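Local atomic coordinates of cysteine desulfurase (Elizabethkingia anophelis NUHP1, PDB entry 5VPR), a protein that probably removes sulfur or selenium from L-cysteine and related amino acids to leave L-alanine, using pyridoxal 5'-phosphate as cofactor. Residues V162-L167 with I193-A198; E169-V174 with S200-F205; D223-A228 with Y244-V249. All coordinates share one frame; numbering follows the deposited sequence.

Interaction 1 of 3, residues V162-L167 with I193-A198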
loop_
_atom_site.group_PDB
_atom_site.type_symbol
_atom_site.label_atom_id
_atom_site.label_comp_id
_atom_site.label_asym_id
_atom_site.label_seq_id
_atom_site.Cartn_x
_atom_site.Cartn_y
_atom_site.Cartn_z
ATOM N N VAL A 162 -17.852 -15.474 7.668
ATOM C CA VAL A 162 -18.778 -14.758 8.536
ATOM C C VAL A 162 -19.692 -13.838 7.726
ATOM O O VAL A 162 -20.823 -13.549 8.144
ATOM C CB VAL A 162 -17.992 -13.995 9.620
ATOM C CG1 VAL A 162 -17.533 -12.626 9.126
ATOM C CG2 VAL A 162 -18.821 -13.876 10.871
ATOM N N LEU A 163 -19.239 -13.381 6.551
ATOM C CA LEU A 163 -20.076 -12.527 5.709
ATOM C C LEU A 163 -21.367 -13.228 5.310
ATOM O O LEU A 163 -22.391 -12.569 5.115
ATOM C CB LEU A 163 -19.303 -12.092 4.464
ATOM C CG LEU A 163 -18.012 -11.300 4.719
ATOM C CD1 LEU A 163 -17.303 -10.939 3.420
ATOM C CD2 LEU A 163 -18.331 -10.061 5.514
ATOM N N ASP A 164 -21.338 -14.559 5.203
ATOM C CA ASP A 164 -22.530 -15.315 4.832
ATOM C C ASP A 164 -23.677 -15.085 5.808
ATOM O O ASP A 164 -24.847 -15.146 5.412
ATOM C CB ASP A 164 -22.198 -16.805 4.743
ATOM C CG ASP A 164 -21.362 -17.149 3.520
ATOM O OD1 ASP A 164 -21.131 -16.252 2.677
ATOM O OD2 ASP A 164 -20.936 -18.319 3.401
ATOM N N GLU A 165 -23.370 -14.802 7.076
ATOM C CA GLU A 165 -24.393 -14.500 8.073
ATOM C C GLU A 165 -24.600 -13.005 8.304
ATOM O O GLU A 165 -25.725 -12.592 8.615
ATOM C CB GLU A 165 -24.044 -15.177 9.407
ATOM N N TRP A 166 -23.557 -12.179 8.141
ATOM C CA TRP A 166 -23.654 -10.754 8.457
ATOM C C TRP A 166 -24.291 -9.921 7.344
ATOM O O TRP A 166 -24.956 -8.921 7.634
ATOM C CB TRP A 166 -22.272 -10.173 8.747
ATOM C CG TRP A 166 -21.641 -10.650 10.004
ATOM C CD1 TRP A 166 -22.168 -11.517 10.915
ATOM C CD2 TRP A 166 -20.348 -10.282 10.497
ATOM N NE1 TRP A 166 -21.276 -11.716 11.945
ATOM C CE2 TRP A 166 -20.156 -10.962 11.714
ATOM C CE3 TRP A 166 -19.336 -9.439 10.028
ATOM C CZ2 TRP A 166 -18.989 -10.830 12.465
ATOM C CZ3 TRP A 166 -18.177 -9.309 10.776
ATOM C CH2 TRP A 166 -18.017 -10.000 11.980
ATOM N N LEU A 167 -24.078 -10.276 6.081
ATOM C CA LEU A 167 -24.548 -9.428 4.989
ATOM C C LEU A 167 -26.072 -9.411 4.934
ATOM O O LEU A 167 -26.716 -10.459 5.006
ATOM C CB LEU A 167 -23.964 -9.912 3.664
ATOM C CG LEU A 167 -22.454 -9.702 3.519
ATOM C CD1 LEU A 167 -21.893 -10.476 2.326
ATOM C CD2 LEU A 167 -22.143 -8.209 3.416
ATOM N N ILE A 193 -15.710 -9.705 -2.611
ATOM C CA ILE A 193 -16.560 -8.822 -3.407
ATOM C C ILE A 193 -17.736 -9.593 -3.995
ATOM O O ILE A 193 -18.880 -9.132 -3.951
ATOM C CB ILE A 193 -15.727 -8.133 -4.500
ATOM C CG1 ILE A 193 -14.799 -7.086 -3.868
ATOM C CG2 ILE A 193 -16.629 -7.443 -5.513
ATOM C CD1 ILE A 193 -13.880 -6.437 -4.863
ATOM N N ARG A 194 -17.476 -10.791 -4.527
ATOM C CA ARG A 194 -18.561 -11.628 -5.027
ATOM C C ARG A 194 -19.605 -11.873 -3.943
ATOM O O ARG A 194 -20.810 -11.748 -4.192
ATOM C CB ARG A 194 -17.999 -12.954 -5.553
ATOM C CG ARG A 194 -18.606 -13.394 -6.861
ATOM C CD ARG A 194 -18.066 -14.753 -7.323
ATOM N NE ARG A 194 -16.611 -14.817 -7.214
ATOM C CZ ARG A 194 -15.965 -15.619 -6.377
ATOM N NH1 ARG A 194 -16.656 -16.441 -5.594
ATOM N NH2 ARG A 194 -14.636 -15.611 -6.332
ATOM N N LYS A 195 -19.163 -12.224 -2.727
ATOM C CA LYS A 195 -20.112 -12.411 -1.631
ATOM C C LYS A 195 -20.866 -11.127 -1.313
ATOM O O LYS A 195 -22.087 -11.155 -1.107
ATOM C CB LYS A 195 -19.411 -12.910 -0.371
ATOM C CG LYS A 195 -18.890 -14.335 -0.403
ATOM C CD LYS A 195 -17.971 -14.564 0.812
ATOM C CE LYS A 195 -17.488 -16.014 0.923
ATOM N NZ LYS A 195 -18.623 -16.974 0.846
ATOM N N VAL A 196 -20.160 -9.991 -1.261
ATOM C CA VAL A 196 -20.810 -8.736 -0.893
ATOM C C VAL A 196 -21.832 -8.309 -1.955
ATOM O O VAL A 196 -22.908 -7.811 -1.623
ATOM C CB VAL A 196 -19.755 -7.637 -0.642
ATOM C CG1 VAL A 196 -20.444 -6.297 -0.367
ATOM C CG2 VAL A 196 -18.837 -8.010 0.517
ATOM N N ARG A 197 -21.509 -8.489 -3.247
ATOM C CA ARG A 197 -22.452 -8.146 -4.306
ATOM C C ARG A 197 -23.676 -9.051 -4.280
ATOM O O ARG A 197 -24.791 -8.597 -4.557
ATOM C CB ARG A 197 -21.792 -8.239 -5.679
ATOM C CG ARG A 197 -20.656 -7.285 -5.912
ATOM C CD ARG A 197 -21.073 -5.856 -5.721
ATOM N NE ARG A 197 -20.071 -4.958 -6.280
ATOM C CZ ARG A 197 -19.947 -3.678 -5.941
ATOM N NH1 ARG A 197 -20.754 -3.149 -5.033
ATOM N NH2 ARG A 197 -19.005 -2.933 -6.502
ATOM N N ALA A 198 -23.488 -10.338 -3.958
ATOM C CA ALA A 198 -24.588 -11.290 -4.045
ATOM C C ALA A 198 -25.580 -11.123 -2.901
ATOM O O ALA A 198 -26.765 -11.400 -3.074
ATOM C CB ALA A 198 -24.039 -12.720 -4.063
#

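Interaction 2 of 3, residues E169-V174 with S200-F205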
loop_
_atom_site.group_PDB
_atom_site.type_symbol
_atom_site.label_atom_id
_atom_site.label_comp_id
_atom_site.label_asym_id
_atom_site.label_seq_id
_atom_site.Cartn_x
_atom_site.Cartn_y
_atom_site.Cartn_z
ATOM N N GLU A 169 -29.730 -6.402 4.062
ATOM C CA GLU A 169 -30.151 -5.075 3.621
ATOM C C GLU A 169 -29.602 -3.975 4.516
ATOM O O GLU A 169 -29.622 -2.806 4.124
ATOM C CB GLU A 169 -31.684 -4.975 3.584
ATOM C CG GLU A 169 -32.329 -4.728 4.949
ATOM C CD GLU A 169 -32.446 -5.997 5.801
ATOM O OE1 GLU A 169 -31.794 -7.016 5.474
ATOM O OE2 GLU A 169 -33.204 -5.976 6.800
ATOM N N LYS A 170 -29.128 -4.323 5.714
ATOM C CA LYS A 170 -28.541 -3.344 6.617
ATOM C C LYS A 170 -27.116 -2.962 6.233
ATOM O O LYS A 170 -26.653 -1.885 6.628
ATOM C CB LYS A 170 -28.566 -3.886 8.046
ATOM C CG LYS A 170 -29.967 -4.062 8.615
ATOM C CD LYS A 170 -30.620 -2.706 8.824
ATOM C CE LYS A 170 -31.977 -2.838 9.503
ATOM N NZ LYS A 170 -32.601 -1.505 9.732
ATOM N N THR A 171 -26.414 -3.807 5.476
ATOM C CA THR A 171 -24.998 -3.580 5.183
ATOM C C THR A 171 -24.842 -2.468 4.156
ATOM O O THR A 171 -25.240 -2.626 2.998
ATOM C CB THR A 171 -24.333 -4.845 4.649
ATOM O OG1 THR A 171 -24.757 -5.997 5.397
ATOM C CG2 THR A 171 -22.817 -4.681 4.727
ATOM N N LYS A 172 -24.219 -1.360 4.556
ATOM C CA LYS A 172 -24.060 -0.235 3.650
ATOM C C LYS A 172 -22.640 -0.042 3.149
ATOM O O LYS A 172 -22.454 0.575 2.093
ATOM C CB LYS A 172 -24.535 1.056 4.324
ATOM C CG LYS A 172 -26.011 1.035 4.692
ATOM C CD LYS A 172 -26.860 0.602 3.494
ATOM C CE LYS A 172 -28.323 0.393 3.863
ATOM N NZ LYS A 172 -28.990 1.670 4.215
ATOM N N LEU A 173 -21.640 -0.545 3.868
ATOM C CA LEU A 173 -20.263 -0.385 3.444
ATOM C C LEU A 173 -19.430 -1.523 4.007
ATOM O O LEU A 173 -19.569 -1.894 5.176
ATOM C CB LEU A 173 -19.682 0.964 3.879
ATOM C CG LEU A 173 -18.308 1.199 3.241
ATOM C CD1 LEU A 173 -18.231 2.503 2.499
ATOM C CD2 LEU A 173 -17.212 1.115 4.284
ATOM N N VAL A 174 -18.587 -2.083 3.152
ATOM C CA VAL A 174 -17.638 -3.121 3.521
ATOM C C VAL A 174 -16.267 -2.609 3.126
ATOM O O VAL A 174 -16.066 -2.190 1.980
ATOM C CB VAL A 174 -17.938 -4.464 2.828
ATOM C CG1 VAL A 174 -16.869 -5.510 3.198
ATOM C CG2 VAL A 174 -19.346 -4.951 3.180
ATOM N N SER A 200 -25.862 -8.255 -0.607
ATOM C CA SER A 200 -26.034 -6.930 -0.036
ATOM C C SER A 200 -25.971 -5.902 -1.151
ATOM O O SER A 200 -25.523 -6.191 -2.263
ATOM C CB SER A 200 -24.955 -6.625 1.002
ATOM O OG SER A 200 -23.811 -6.141 0.341
ATOM N N ASN A 201 -26.406 -4.683 -0.819
ATOM C CA ASN A 201 -26.223 -3.503 -1.658
ATOM C C ASN A 201 -25.157 -2.572 -1.084
ATOM O O ASN A 201 -25.191 -1.366 -1.319
ATOM C CB ASN A 201 -27.542 -2.744 -1.836
ATOM C CG ASN A 201 -28.483 -3.415 -2.841
ATOM O OD1 ASN A 201 -28.039 -4.054 -3.796
ATOM N ND2 ASN A 201 -29.789 -3.267 -2.626
ATOM N N ALA A 202 -24.216 -3.121 -0.322
ATOM C CA ALA A 202 -23.171 -2.320 0.310
ATOM C C ALA A 202 -22.189 -1.771 -0.719
ATOM O O ALA A 202 -21.919 -2.396 -1.745
ATOM C CB ALA A 202 -22.400 -3.167 1.338
ATOM N N PHE A 203 -21.639 -0.591 -0.428
ATOM C CA PHE A 203 -20.447 -0.132 -1.127
ATOM C C PHE A 203 -19.233 -0.932 -0.670
ATOM O O PHE A 203 -19.136 -1.346 0.488
ATOM C CB PHE A 203 -20.188 1.363 -0.867
ATOM C CG PHE A 203 -21.220 2.298 -1.469
ATOM C CD1 PHE A 203 -21.270 3.630 -1.078
ATOM C CD2 PHE A 203 -22.126 1.854 -2.421
ATOM C CE1 PHE A 203 -22.215 4.504 -1.624
ATOM C CE2 PHE A 203 -23.072 2.721 -2.969
ATOM C CZ PHE A 203 -23.113 4.047 -2.567
ATOM N N ILE A 204 -18.276 -1.115 -1.577
ATOM C CA ILE A 204 -17.078 -1.897 -1.294
ATOM C C ILE A 204 -15.853 -0.986 -1.363
ATOM O O ILE A 204 -15.496 -0.491 -2.440
ATOM C CB ILE A 204 -16.926 -3.074 -2.253
ATOM C CG1 ILE A 204 -18.144 -3.995 -2.143
ATOM C CG2 ILE A 204 -15.623 -3.818 -1.955
ATOM C CD1 ILE A 204 -18.119 -5.117 -3.121
ATOM N N PHE A 205 -15.182 -0.807 -0.231
ATOM C CA PHE A 205 -13.958 -0.006 -0.158
ATOM C C PHE A 205 -12.770 -0.949 -0.020
ATOM O O PHE A 205 -12.686 -1.705 0.953
ATOM C CB PHE A 205 -14.022 0.962 1.030
ATOM C CG PHE A 205 -12.853 1.925 1.133
ATOM C CD1 PHE A 205 -13.021 3.269 0.833
ATOM C CD2 PHE A 205 -11.612 1.502 1.571
ATOM C CE1 PHE A 205 -11.966 4.173 0.951
ATOM C CE2 PHE A 205 -10.547 2.410 1.691
ATOM C CZ PHE A 205 -10.734 3.746 1.370
HETATM O O HOH W 1 -27.156 -3.923 1.711
#

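Interaction 3 of 3, residues D223-A228 with Y244-V249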
loop_
_atom_site.group_PDB
_atom_site.type_symbol
_atom_site.label_atom_id
_atom_site.label_comp_id
_atom_site.label_asym_id
_atom_site.label_seq_id
_atom_site.Cartn_x
_atom_site.Cartn_y
_atom_site.Cartn_z
ATOM N N ASP A 223 -14.056 -4.755 -9.669
ATOM C CA ASP A 223 -15.397 -4.298 -9.317
ATOM C C ASP A 223 -15.467 -3.746 -7.888
ATOM O O ASP A 223 -16.496 -3.846 -7.213
ATOM C CB ASP A 223 -16.428 -5.422 -9.527
ATOM C CG ASP A 223 -17.841 -4.917 -9.426
ATOM O OD1 ASP A 223 -18.087 -3.799 -9.939
ATOM O OD2 ASP A 223 -18.681 -5.611 -8.815
ATOM N N CYS A 224 -14.384 -3.135 -7.401
ATOM C CA CYS A 224 -14.494 -2.361 -6.173
ATOM C C CYS A 224 -15.261 -1.068 -6.444
ATOM O O CYS A 224 -15.309 -0.574 -7.577
ATOM C CB CYS A 224 -13.103 -2.033 -5.623
ATOM S SG CYS A 224 -12.092 -1.211 -6.885
ATOM N N ASP A 225 -15.889 -0.524 -5.402
ATOM C CA ASP A 225 -16.470 0.811 -5.531
ATOM C C ASP A 225 -15.451 1.910 -5.250
ATOM O O ASP A 225 -15.538 2.996 -5.840
ATOM C CB ASP A 225 -17.650 0.972 -4.580
ATOM C CG ASP A 225 -18.824 0.093 -4.969
ATOM O OD1 ASP A 225 -19.229 0.152 -6.143
ATOM O OD2 ASP A 225 -19.314 -0.657 -4.108
ATOM N N PHE A 226 -14.502 1.640 -4.354
ATOM C CA PHE A 226 -13.398 2.537 -4.034
ATOM C C PHE A 226 -12.114 1.729 -3.963
ATOM O O PHE A 226 -12.122 0.568 -3.550
ATOM C CB PHE A 226 -13.563 3.235 -2.680
ATOM C CG PHE A 226 -14.846 3.944 -2.509
ATOM C CD1 PHE A 226 -15.906 3.330 -1.861
ATOM C CD2 PHE A 226 -15.003 5.238 -2.976
ATOM C CE1 PHE A 226 -17.104 3.989 -1.688
ATOM C CE2 PHE A 226 -16.205 5.901 -2.808
ATOM C CZ PHE A 226 -17.253 5.279 -2.166
ATOM N N PHE A 227 -10.999 2.364 -4.326
ATOM C CA PHE A 227 -9.683 1.744 -4.222
ATOM C C PHE A 227 -8.698 2.830 -3.824
ATOM O O PHE A 227 -8.583 3.827 -4.531
ATOM C CB PHE A 227 -9.255 1.089 -5.542
ATOM C CG PHE A 227 -7.965 0.301 -5.435
ATOM C CD1 PHE A 227 -7.977 -1.022 -5.013
ATOM C CD2 PHE A 227 -6.743 0.889 -5.749
ATOM C CE1 PHE A 227 -6.795 -1.754 -4.905
ATOM C CE2 PHE A 227 -5.550 0.168 -5.632
ATOM C CZ PHE A 227 -5.579 -1.161 -5.215
ATOM N N ALA A 228 -8.001 2.657 -2.698
ATOM C CA ALA A 228 -7.130 3.706 -2.175
ATOM C C ALA A 228 -5.707 3.194 -1.971
ATOM O O ALA A 228 -5.505 2.049 -1.547
ATOM C CB ALA A 228 -7.693 4.260 -0.856
ATOM N N TYR A 244 -9.467 6.117 -5.962
ATOM C CA TYR A 244 -10.339 5.833 -7.092
ATOM C C TYR A 244 -11.740 5.542 -6.580
ATOM O O TYR A 244 -11.908 4.891 -5.542
ATOM C CB TYR A 244 -9.842 4.621 -7.896
ATOM C CG TYR A 244 -10.954 3.928 -8.675
ATOM C CD1 TYR A 244 -11.351 4.401 -9.920
ATOM C CD2 TYR A 244 -11.603 2.789 -8.163
ATOM C CE1 TYR A 244 -12.375 3.776 -10.639
ATOM C CE2 TYR A 244 -12.616 2.154 -8.875
ATOM C CZ TYR A 244 -13.000 2.663 -10.108
ATOM O OH TYR A 244 -13.993 2.055 -10.818
ATOM N N GLY A 245 -12.742 6.023 -7.308
ATOM C CA GLY A 245 -14.107 5.589 -7.078
ATOM C C GLY A 245 -14.900 5.480 -8.366
ATOM O O GLY A 245 -14.730 6.318 -9.254
ATOM N N LYS A 246 -15.742 4.449 -8.495
ATOM C CA LYS A 246 -16.701 4.397 -9.594
ATOM C C LYS A 246 -17.437 5.718 -9.696
ATOM O O LYS A 246 -17.928 6.237 -8.690
ATOM C CB LYS A 246 -17.725 3.276 -9.383
ATOM C CG LYS A 246 -17.224 1.862 -9.583
ATOM C CD LYS A 246 -18.431 0.927 -9.703
ATOM C CE LYS A 246 -18.038 -0.536 -9.529
ATOM N NZ LYS A 246 -19.227 -1.439 -9.573
ATOM N N ALA A 247 -17.508 6.264 -10.915
ATOM C CA ALA A 247 -18.233 7.521 -11.118
ATOM C C ALA A 247 -19.651 7.428 -10.573
ATOM O O ALA A 247 -20.136 8.359 -9.920
ATOM C CB ALA A 247 -18.263 7.894 -12.603
ATOM N N SER A 248 -20.325 6.297 -10.811
ATOM C CA SER A 248 -21.703 6.160 -10.350
ATOM C C SER A 248 -21.807 6.175 -8.827
ATOM O O SER A 248 -22.876 6.493 -8.294
ATOM C CB SER A 248 -22.319 4.876 -10.911
ATOM O OG SER A 248 -21.500 3.755 -10.620
ATOM N N VAL A 249 -20.728 5.850 -8.119
ATOM C CA VAL A 249 -20.738 5.886 -6.660
ATOM C C VAL A 249 -20.313 7.247 -6.132
ATOM O O VAL A 249 -20.933 7.778 -5.203
ATOM C CB VAL A 249 -19.842 4.762 -6.122
ATOM C CG1 VAL A 249 -19.705 4.858 -4.608
ATOM C CG2 VAL A 249 -20.428 3.425 -6.533
HETATM O O HOH W 2 -14.528 -0.542 -10.088
HETATM O O HOH W 3 -21.422 -0.372 -7.380
#

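Interaction 1 of 3, residues V162-L167 with I193-A198
Within 193-198, Lys-195 and Val-196 meet the short helix 163-166 and Leu-167 just after it. Lys-195 comes first and makes the polar part of the contact. Its CG stands anti to the carbonyl carbon, the chain runs out extended, and only the last torsion bends (chi4 -51°). That bend puts NZ 3.2 Å from Asp-164 OD1, on the syn lone pair of the carboxylate. The two side chains cross obliquely in this salt bridge, and Asp-164 is exposed. The backbone O of Lys-195 takes part as well: Leu-167 CD1 lies against it at 3.5 Å. Val-196, next in the chain, is buried and gives the apolar part. Leu-167 CD1 rests 3.8 Å from Val-196 CA and 4.3 Å from Val-196 CG2. Leu-163 CD1 reaches the same CG2 at 4.4 Å, so one methyl meets both leucines. Leu-167 has already left helical geometry, yet its CB is still directed at helix 189-199, and CD1 makes the contact. Charge thus bridges the outer side and aliphatic carbon fills the inner side. Both helices lie on the same sheet: Leu-163 and Leu-167 touch Ile-123 of strand 121-125, and Val-196 touches Ile-204 of strand 203-207.

Interaction 2 of 3, residues E169-V174 with S200-F205
Strands 171-177 and 203-207 run side by side and parallel, their short segments inclined by 18°. Leu-173 pairs with Phe-203, and Val-174 with Ile-204. Three backbone bonds alternate between the strands. Phe-203 N donates to Lys-172 O at 2.9 Å, from above the carbonyl plane. Val-174 N donates to Phe-203 O at 2.8 Å, nearly along the C=O axis. Phe-205 N reaches Val-174 O in the same way, at 2.8 Å.

Leu-173 can be followed outward. Its CB lies 4.1 Å from Phe-203 O, and its CG comes closer to the same oxygen, at 3.8 Å. CG is anti to the backbone N (chi1 -171°), which carries the branch along the sheet face it shares with Phe-203. At the tip, CD1 touches Phe-203 CB at 4.1 Å. The two side chains cross at about a right angle, and the phenyl ring leads away from the strand pair. Ala-202 CB touches Thr-171 CG2, at 3.7 Å, and Val-174 CG2.

Before the first bridged pair, a water donates to Thr-171 O and accepts from Asn-201 N. Ser-200 OG accepts from Ala-202 N in an ST turn, and is also hydrogen-bonded to Val-196 O.

This is the strand pair of a beta-alpha-beta crossover, with helix 189-199 as the connection between them along the chain, packing on Val-174 and Ile-204. The bonding is almost all backbone to backbone, so it fixes the register, while Leu-173, Val-174 and Ala-202 add apolar contacts beside the backbone bonds.

Interaction 3 of 3, residues D223-A228 with Y244-V249
Lys-246 NZ and Asp-223 OD1 form the tightest polar pair, a salt bridge of 2.6 Å on the syn lone pair of the carboxylate. The lysine chain is extended beyond CG and passes Cys-224 O, which lies 3.4 Å from Lys-246 CE. Asp-225 OD1 is a second, long ionic partner, and a water joins it to Lys-246 NZ. Another water connects Cys-224 O with Tyr-244 OH. Phe-226 CZ meets Val-249 CG1 at 3.5 Å. Cys-224 SG sits obliquely beside the Tyr-244 ring, 3.9 Å from CE2, and Phe-227 CB touches Tyr-244 CD2 at the same distance.

The backbone holds these groups in place. Phe-227 and Tyr-244 exchange two N-H...O bonds, and Lys-246 N donates to Asp-225 O at 3.0 Å. Gly-245 faces Phe-226 in the non-hydrogen-bonded pair. Further out, Arg-197 binds Asp-223 OD2 and Asp-225 OD2. The cationic partners would probably keep both carboxylates ionised, and Ile-204 N adds a bond to Asp-225 OD2. Lys-246 is the N-cap of helix 247-250. The whole is the open end of an antiparallel beta hairpin, strands 226-230 and 241-245, in the large mixed sheet of a class-V aminotransferase fold. The cofactor-bearing Lys-233 lies in the connection between these strands.

Interactions 2 and 3 are buried and belong to one mixed sheet. Strand 203-207 of interaction 2 neighbours strand 226-230 of interaction 3, and Ile-204 O accepts from Phe-226 N. Interaction 1 is only partly buried and joins two helices packed on that sheet. Helix 189-199 is also the crossover linking the strands of interaction 2. Chemistry follows place: interaction 1 has one salt bridge at the surface over an aliphatic base, interaction 2 rests on parallel backbone bonds, and interaction 3 adds a charge network to antiparallel ones. Arg-197 of interaction 1 ties its helix to the carboxylates of interaction 3 and packs on Ile-204 of interaction 2.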